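Local atomic coordinates of putative acetyltransferase (Clostridium difficile, PDB entry 3DSB), a protein that probably transfers an acyl group, such as acetyl from acetyl-coenzyme A, to a substrate not yet identified. Residues L6-I20 / L49-F63. Numbering follows the deposited sequence. Where two conformers were deposited one is given.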
loop_
_atom_site.group_PDB
_atom_site.type_symbol
_atom_site.label_atom_id
_atom_site.label_comp_id
_atom_site.label_asym_id
_atom_site.label_seq_id
_atom_site.Cartn_x
_atom_site.Cartn_y
_atom_site.Cartn_z
ATOM N N LEU A 6 21.521 21.524 14.486
ATOM C CA LEU A 6 22.454 20.520 14.964
ATOM C C LEU A 6 21.875 19.105 14.875
ATOM O O LEU A 6 22.524 18.198 14.379
ATOM C CB LEU A 6 22.908 20.819 16.394
ATOM C CG LEU A 6 23.548 22.196 16.498
ATOM C CD1 LEU A 6 24.010 22.375 17.928
ATOM C CD2 LEU A 6 24.706 22.307 15.537
ATOM N N ILE A 7 20.657 18.950 15.368
ATOM C CA ILE A 7 19.925 17.707 15.187
ATOM C C ILE A 7 18.617 18.004 14.479
ATOM O O ILE A 7 17.860 18.908 14.845
ATOM C CB ILE A 7 19.640 17.041 16.550
ATOM C CG1 ILE A 7 20.954 16.591 17.236
ATOM C CG2 ILE A 7 18.679 15.872 16.368
ATOM C CD1 ILE A 7 20.784 16.065 18.688
ATOM N N GLU A 8 18.320 17.202 13.466
ATOM C CA GLU A 8 17.062 17.414 12.771
ATOM C C GLU A 8 16.609 16.166 12.089
ATOM O O GLU A 8 17.391 15.232 11.875
ATOM C CB GLU A 8 17.178 18.509 11.712
ATOM C CG GLU A 8 17.988 18.164 10.479
ATOM C CD GLU A 8 17.959 19.270 9.412
ATOM O OE1 GLU A 8 18.692 19.157 8.418
ATOM O OE2 GLU A 8 17.207 20.249 9.588
ATOM N N ILE A 9 15.335 16.193 11.752
ATOM C CA ILE A 9 14.776 15.206 10.844
ATOM C C ILE A 9 14.506 15.952 9.545
ATOM O O ILE A 9 13.931 17.053 9.554
ATOM C CB ILE A 9 13.482 14.576 11.432
ATOM C CG1 ILE A 9 13.786 13.712 12.669
ATOM C CG2 ILE A 9 12.768 13.710 10.351
ATOM C CD1 ILE A 9 12.554 13.343 13.504
ATOM N N ARG A 10 14.913 15.363 8.430
ATOM C CA ARG A 10 14.702 15.982 7.144
ATOM C C ARG A 10 14.393 14.904 6.120
ATOM O O ARG A 10 14.726 13.723 6.287
ATOM C CB ARG A 10 15.956 16.728 6.683
ATOM C CG ARG A 10 17.259 15.878 6.601
ATOM C CD ARG A 10 18.357 16.567 5.762
ATOM N NE ARG A 10 19.613 15.825 5.742
ATOM C CZ ARG A 10 19.896 14.811 4.930
ATOM N NH1 ARG A 10 18.980 14.347 4.059
ATOM N NH2 ARG A 10 21.080 14.218 5.032
ATOM N N GLU A 11 13.819 15.336 5.017
ATOM C CA GLU A 11 13.661 14.439 3.890
ATOM C C GLU A 11 15.042 13.978 3.415
ATOM O O GLU A 11 16.040 14.727 3.444
ATOM C CB GLU A 11 12.894 15.161 2.768
ATOM C CG GLU A 11 11.427 15.422 3.139
ATOM C CD GLU A 11 10.558 16.007 2.006
ATOM O OE1 GLU A 11 11.082 16.187 0.887
ATOM O OE2 GLU A 11 9.353 16.263 2.275
ATOM N N ALA A 12 15.130 12.728 2.953
ATOM C CA ALA A 12 16.384 12.251 2.392
ATOM C C ALA A 12 16.723 12.965 1.084
ATOM O O ALA A 12 15.852 13.569 0.459
ATOM C CB ALA A 12 16.321 10.717 2.185
ATOM N N ARG A 13 17.995 12.874 0.719
ATOM C CA ARG A 13 18.568 13.403 -0.532
ATOM C C ARG A 13 19.320 12.287 -1.252
ATOM O O ARG A 13 19.631 11.256 -0.631
ATOM C CB ARG A 13 19.545 14.569 -0.207
ATOM C CG ARG A 13 18.926 15.697 0.616
ATOM C CD ARG A 13 19.833 16.904 0.687
ATOM N NE ARG A 13 20.930 16.769 1.643
ATOM C CZ ARG A 13 21.069 17.485 2.774
ATOM N NH1 ARG A 13 20.159 18.376 3.158
ATOM N NH2 ARG A 13 22.131 17.291 3.537
HETATM N N MSE A 14 19.642 12.477 -2.535
HETATM C CA MSE A 14 20.375 11.453 -3.294
HETATM C C MSE A 14 21.709 11.073 -2.645
HETATM O O MSE A 14 22.117 9.911 -2.712
HETATM C CB MSE A 14 20.565 11.860 -4.767
HETATM C CG MSE A 14 21.230 10.788 -5.639
HETATM SE SE MSE A 14 20.273 9.061 -5.657
HETATM C CE MSE A 14 18.575 9.733 -6.248
ATOM N N ASP A 15 22.393 12.035 -2.009
ATOM C CA ASP A 15 23.639 11.724 -1.288
ATOM C C ASP A 15 23.505 10.741 -0.132
ATOM O O ASP A 15 24.495 10.192 0.329
ATOM C CB ASP A 15 24.287 13.008 -0.758
ATOM C CG ASP A 15 25.200 13.649 -1.778
ATOM O OD1 ASP A 15 25.982 14.542 -1.382
ATOM O OD2 ASP A 15 25.157 13.235 -2.967
ATOM N N ASP A 16 22.277 10.546 0.349
ATOM C CA ASP A 16 22.030 9.609 1.435
ATOM C C ASP A 16 21.886 8.156 0.947
ATOM O O ASP A 16 21.730 7.239 1.774
ATOM C CB ASP A 16 20.723 9.978 2.105
ATOM C CG ASP A 16 20.734 11.354 2.751
ATOM O OD1 ASP A 16 21.783 11.756 3.328
ATOM O OD2 ASP A 16 19.657 11.983 2.722
ATOM N N LEU A 17 21.942 7.944 -0.362
ATOM C CA LEU A 17 21.716 6.607 -0.937
ATOM C C LEU A 17 22.518 5.511 -0.241
ATOM O O LEU A 17 21.975 4.487 0.154
ATOM C CB LEU A 17 22.032 6.594 -2.449
ATOM C CG LEU A 17 22.086 5.212 -3.145
ATOM C CD1 LEU A 17 20.703 4.555 -3.138
ATOM C CD2 LEU A 17 22.555 5.287 -4.581
ATOM N N ASP A 18 23.833 5.681 -0.131
ATOM C CA ASP A 18 24.626 4.574 0.376
ATOM C C ASP A 18 24.299 4.250 1.826
ATOM O O ASP A 18 24.221 3.073 2.209
ATOM C CB ASP A 18 26.131 4.871 0.242
ATOM C CG ASP A 18 26.615 4.803 -1.190
ATOM O OD1 ASP A 18 25.817 4.458 -2.092
ATOM O OD2 ASP A 18 27.813 5.101 -1.411
ATOM N N THR A 19 24.097 5.294 2.626
ATOM C CA THR A 19 23.761 5.093 4.041
ATOM C C THR A 19 22.375 4.446 4.200
ATOM O O THR A 19 22.201 3.528 4.997
ATOM C CB THR A 19 23.836 6.411 4.783
ATOM O OG1 THR A 19 25.174 6.908 4.645
ATOM C CG2 THR A 19 23.510 6.228 6.260
ATOM N N ILE A 20 21.386 4.924 3.457
ATOM C CA ILE A 20 20.033 4.332 3.551
ATOM C C ILE A 20 20.043 2.868 3.096
ATOM O O ILE A 20 19.362 2.017 3.699
ATOM C CB ILE A 20 19.019 5.179 2.753
ATOM C CG1 ILE A 20 18.802 6.517 3.484
ATOM C CG2 ILE A 20 17.709 4.452 2.576
ATOM C CD1 ILE A 20 18.004 7.541 2.689
ATOM N N LEU A 49 14.262 7.402 -3.925
ATOM C CA LEU A 49 14.821 8.766 -3.735
ATOM C C LEU A 49 14.495 9.689 -4.901
ATOM O O LEU A 49 14.327 10.907 -4.690
ATOM C CB LEU A 49 16.327 8.705 -3.482
ATOM C CG LEU A 49 16.740 8.141 -2.115
ATOM C CD1 LEU A 49 18.229 7.827 -2.134
ATOM C CD2 LEU A 49 16.443 9.106 -0.983
ATOM N N LEU A 50 14.408 9.104 -6.105
ATOM C CA LEU A 50 14.211 9.881 -7.324
ATOM C C LEU A 50 12.753 10.215 -7.575
ATOM O O LEU A 50 12.460 11.069 -8.433
ATOM C CB LEU A 50 14.756 9.124 -8.540
ATOM C CG LEU A 50 16.268 9.133 -8.698
ATOM C CD1 LEU A 50 16.692 8.087 -9.728
ATOM C CD2 LEU A 50 16.731 10.560 -9.110
ATOM N N ASP A 51 11.830 9.570 -6.855
ATOM C CA ASP A 51 10.414 9.720 -7.157
ATOM C C ASP A 51 9.569 9.810 -5.918
ATOM O O ASP A 51 9.192 8.803 -5.346
ATOM C CB ASP A 51 9.951 8.586 -8.061
ATOM C CG ASP A 51 8.551 8.776 -8.556
ATOM O OD1 ASP A 51 7.943 9.854 -8.299
ATOM O OD2 ASP A 51 8.059 7.817 -9.210
ATOM N N GLU A 52 9.270 11.041 -5.528
ATOM C CA GLU A 52 8.485 11.364 -4.339
ATOM C C GLU A 52 7.068 10.762 -4.384
ATOM O O GLU A 52 6.388 10.631 -3.349
ATOM C CB GLU A 52 8.418 12.897 -4.213
ATOM C CG GLU A 52 8.012 13.636 -5.544
ATOM C CD GLU A 52 8.974 13.430 -6.790
ATOM O OE1 GLU A 52 10.257 13.497 -6.699
ATOM O OE2 GLU A 52 8.404 13.212 -7.901
ATOM N N ARG A 53 6.606 10.418 -5.587
ATOM C CA ARG A 53 5.316 9.792 -5.728
ATOM C C ARG A 53 5.326 8.349 -5.251
ATOM O O ARG A 53 4.260 7.805 -4.933
ATOM C CB ARG A 53 4.824 9.889 -7.175
ATOM C CG ARG A 53 4.692 11.332 -7.647
ATOM C CD ARG A 53 4.471 11.379 -9.151
ATOM N NE ARG A 53 5.683 11.064 -9.914
ATOM C CZ ARG A 53 5.722 10.965 -11.247
ATOM N NH1 ARG A 53 4.616 11.118 -11.972
ATOM N NH2 ARG A 53 6.865 10.691 -11.863
ATOM N N LYS A 54 6.509 7.719 -5.177
ATOM C CA LYS A 54 6.607 6.338 -4.666
ATOM C C LYS A 54 6.583 6.255 -3.127
ATOM O O LYS A 54 6.386 5.167 -2.593
ATOM C CB LYS A 54 7.868 5.651 -5.172
ATOM C CG LYS A 54 7.926 5.317 -6.707
ATOM C CD LYS A 54 9.212 4.603 -7.103
ATOM C CE LYS A 54 9.263 4.105 -8.584
ATOM N NZ LYS A 54 9.285 5.270 -9.544
ATOM N N GLY A 55 6.762 7.376 -2.418
ATOM C CA GLY A 55 6.989 7.326 -0.967
ATOM C C GLY A 55 8.114 8.273 -0.595
ATOM O O GLY A 55 8.661 8.998 -1.454
ATOM N N LYS A 56 8.459 8.287 0.680
ATOM C CA LYS A 56 9.490 9.194 1.188
ATOM C C LYS A 56 10.329 8.550 2.283
ATOM O O LYS A 56 9.784 7.852 3.162
ATOM C CB LYS A 56 8.851 10.454 1.792
ATOM C CG LYS A 56 7.936 11.248 0.910
ATOM C CD LYS A 56 8.648 12.113 -0.098
ATOM C CE LYS A 56 7.607 13.050 -0.725
ATOM N NZ LYS A 56 6.315 12.295 -1.099
ATOM N N TYR A 57 11.647 8.788 2.242
ATOM C CA TYR A 57 12.519 8.588 3.388
ATOM C C TYR A 57 12.685 9.889 4.121
ATOM O O TYR A 57 12.846 10.960 3.498
ATOM C CB TYR A 57 13.914 8.147 2.967
ATOM C CG TYR A 57 13.997 6.841 2.241
ATOM C CD1 TYR A 57 14.010 5.648 2.933
ATOM C CD2 TYR A 57 14.236 6.817 0.865
ATOM C CE1 TYR A 57 14.160 4.420 2.236
ATOM C CE2 TYR A 57 14.366 5.641 0.172
ATOM C CZ TYR A 57 14.344 4.432 0.867
ATOM O OH TYR A 57 14.477 3.278 0.129
ATOM N N HIS A 58 12.706 9.789 5.451
ATOM C CA HIS A 58 13.202 10.867 6.304
ATOM C C HIS A 58 14.370 10.290 7.087
ATOM O O HIS A 58 14.356 9.105 7.483
ATOM C CB HIS A 58 12.132 11.386 7.277
ATOM C CG HIS A 58 11.030 12.143 6.608
ATOM N ND1 HIS A 58 9.998 11.512 5.943
ATOM C CD2 HIS A 58 10.824 13.476 6.443
ATOM C CE1 HIS A 58 9.187 12.423 5.426
ATOM N NE2 HIS A 58 9.667 13.621 5.707
ATOM N N VAL A 59 15.360 11.135 7.352
ATOM C CA VAL A 59 16.522 10.724 8.106
ATOM C C VAL A 59 16.699 11.659 9.303
ATOM O O VAL A 59 16.336 12.856 9.265
ATOM C CB VAL A 59 17.804 10.763 7.223
ATOM C CG1 VAL A 59 17.761 9.641 6.197
ATOM C CG2 VAL A 59 17.996 12.145 6.511
ATOM N N TYR A 60 17.223 11.042 10.362
ATOM C CA TYR A 60 17.598 11.755 11.596
ATOM C C TYR A 60 19.098 12.027 11.521
ATOM O O TYR A 60 19.876 11.121 11.280
ATOM C CB TYR A 60 17.246 10.876 12.783
ATOM C CG TYR A 60 17.339 11.521 14.146
ATOM C CD1 TYR A 60 16.184 11.910 14.829
ATOM C CD2 TYR A 60 18.574 11.675 14.773
ATOM C CE1 TYR A 60 16.259 12.491 16.109
ATOM C CE2 TYR A 60 18.656 12.215 16.029
ATOM C CZ TYR A 60 17.508 12.605 16.696
ATOM O OH TYR A 60 17.627 13.145 17.953
ATOM N N THR A 61 19.484 13.307 11.630
ATOM C CA THR A 61 20.905 13.654 11.491
ATOM C C THR A 61 21.427 14.363 12.727
ATOM O O THR A 61 20.690 15.101 13.409
ATOM C CB THR A 61 21.172 14.548 10.231
ATOM O OG1 THR A 61 20.579 15.839 10.409
ATOM C CG2 THR A 61 20.580 13.891 8.967
ATOM N N VAL A 62 22.704 14.125 12.993
ATOM C CA VAL A 62 23.374 14.707 14.156
ATOM C C VAL A 62 24.664 15.317 13.642
ATOM O O VAL A 62 25.543 14.597 13.199
ATOM C CB VAL A 62 23.674 13.629 15.216
ATOM C CG1 VAL A 62 24.466 14.244 16.397
ATOM C CG2 VAL A 62 22.363 12.937 15.717
ATOM N N PHE A 63 24.755 16.656 13.686
ATOM C CA PHE A 63 25.900 17.363 13.067
ATOM C C PHE A 63 26.148 16.849 11.665
ATOM O O PHE A 63 27.288 16.528 11.287
ATOM C CB PHE A 63 27.167 17.270 13.937
ATOM C CG PHE A 63 27.160 18.224 15.105
ATOM C CD1 PHE A 63 26.350 17.982 16.224
ATOM C CD2 PHE A 63 27.953 19.389 15.080
ATOM C CE1 PHE A 63 26.314 18.845 17.287
ATOM C CE2 PHE A 63 27.951 20.251 16.200
ATOM C CZ PHE A 63 27.115 19.968 17.288
HETATM O O HOH W 1 22.360 17.601 11.640
HETATM O O HOH W 2 20.630 17.185 8.015
HETATM O O HOH W 3 8.558 15.967 5.162
HETATM O O HOH W 4 15.426 12.630 -2.769
#
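Arg10 lays its guanidinium over Val59, whose CG2 lies 3.4 Å from NH1 and covers one face of the flat group. CG of Arg10 sits between its backbone N and carbonyl carbon (chi1 56°), and from there the extended chain carries the guanidinium across Val59 to Asp16, in the 3-10 turn just before helix 17-32. There Arg10 grips the carboxylate end-on in a salt bridge: NH1 gives a nearly straight bond of 2.8 Å to OD2 of Asp16, and NH2 binds OD1, both on syn lone pairs. A further bond from NH1 to the carbonyl of Glu11 helps fix the plane, and NE meets a water shared with Glu8 and Thr61. Beneath these side chains the strands pair antiparallel through backbone hydrogen bonds such as Arg10 N to Val59 O and, at 2.9 Å, Thr61 N to Glu8 O. On the face carrying Ile7, Ile9 and Tyr60, branched isoleucines suit the extended backbone: CG1 of Ile9 packs 3.7 Å from CD1 of the Tyr60 ring, which also meets Tyr104 of helix 101-115. Beyond the strand, small Ala12 lets Leu49 approach, CB to CD2 3.6 Å, while Ile20 sets CG2 over a face of the Tyr57 ring, a CH-pi contact 3.9 Å from the centroid. The Tyr57 hydroxyl is hydrogen-bonded to Asp78 of the second subunit. Strand 7-11, helices 17-32 and 38-50 and strand 56-62 make up the N-terminal strand-helix-helix-strand part of the GNAT fold.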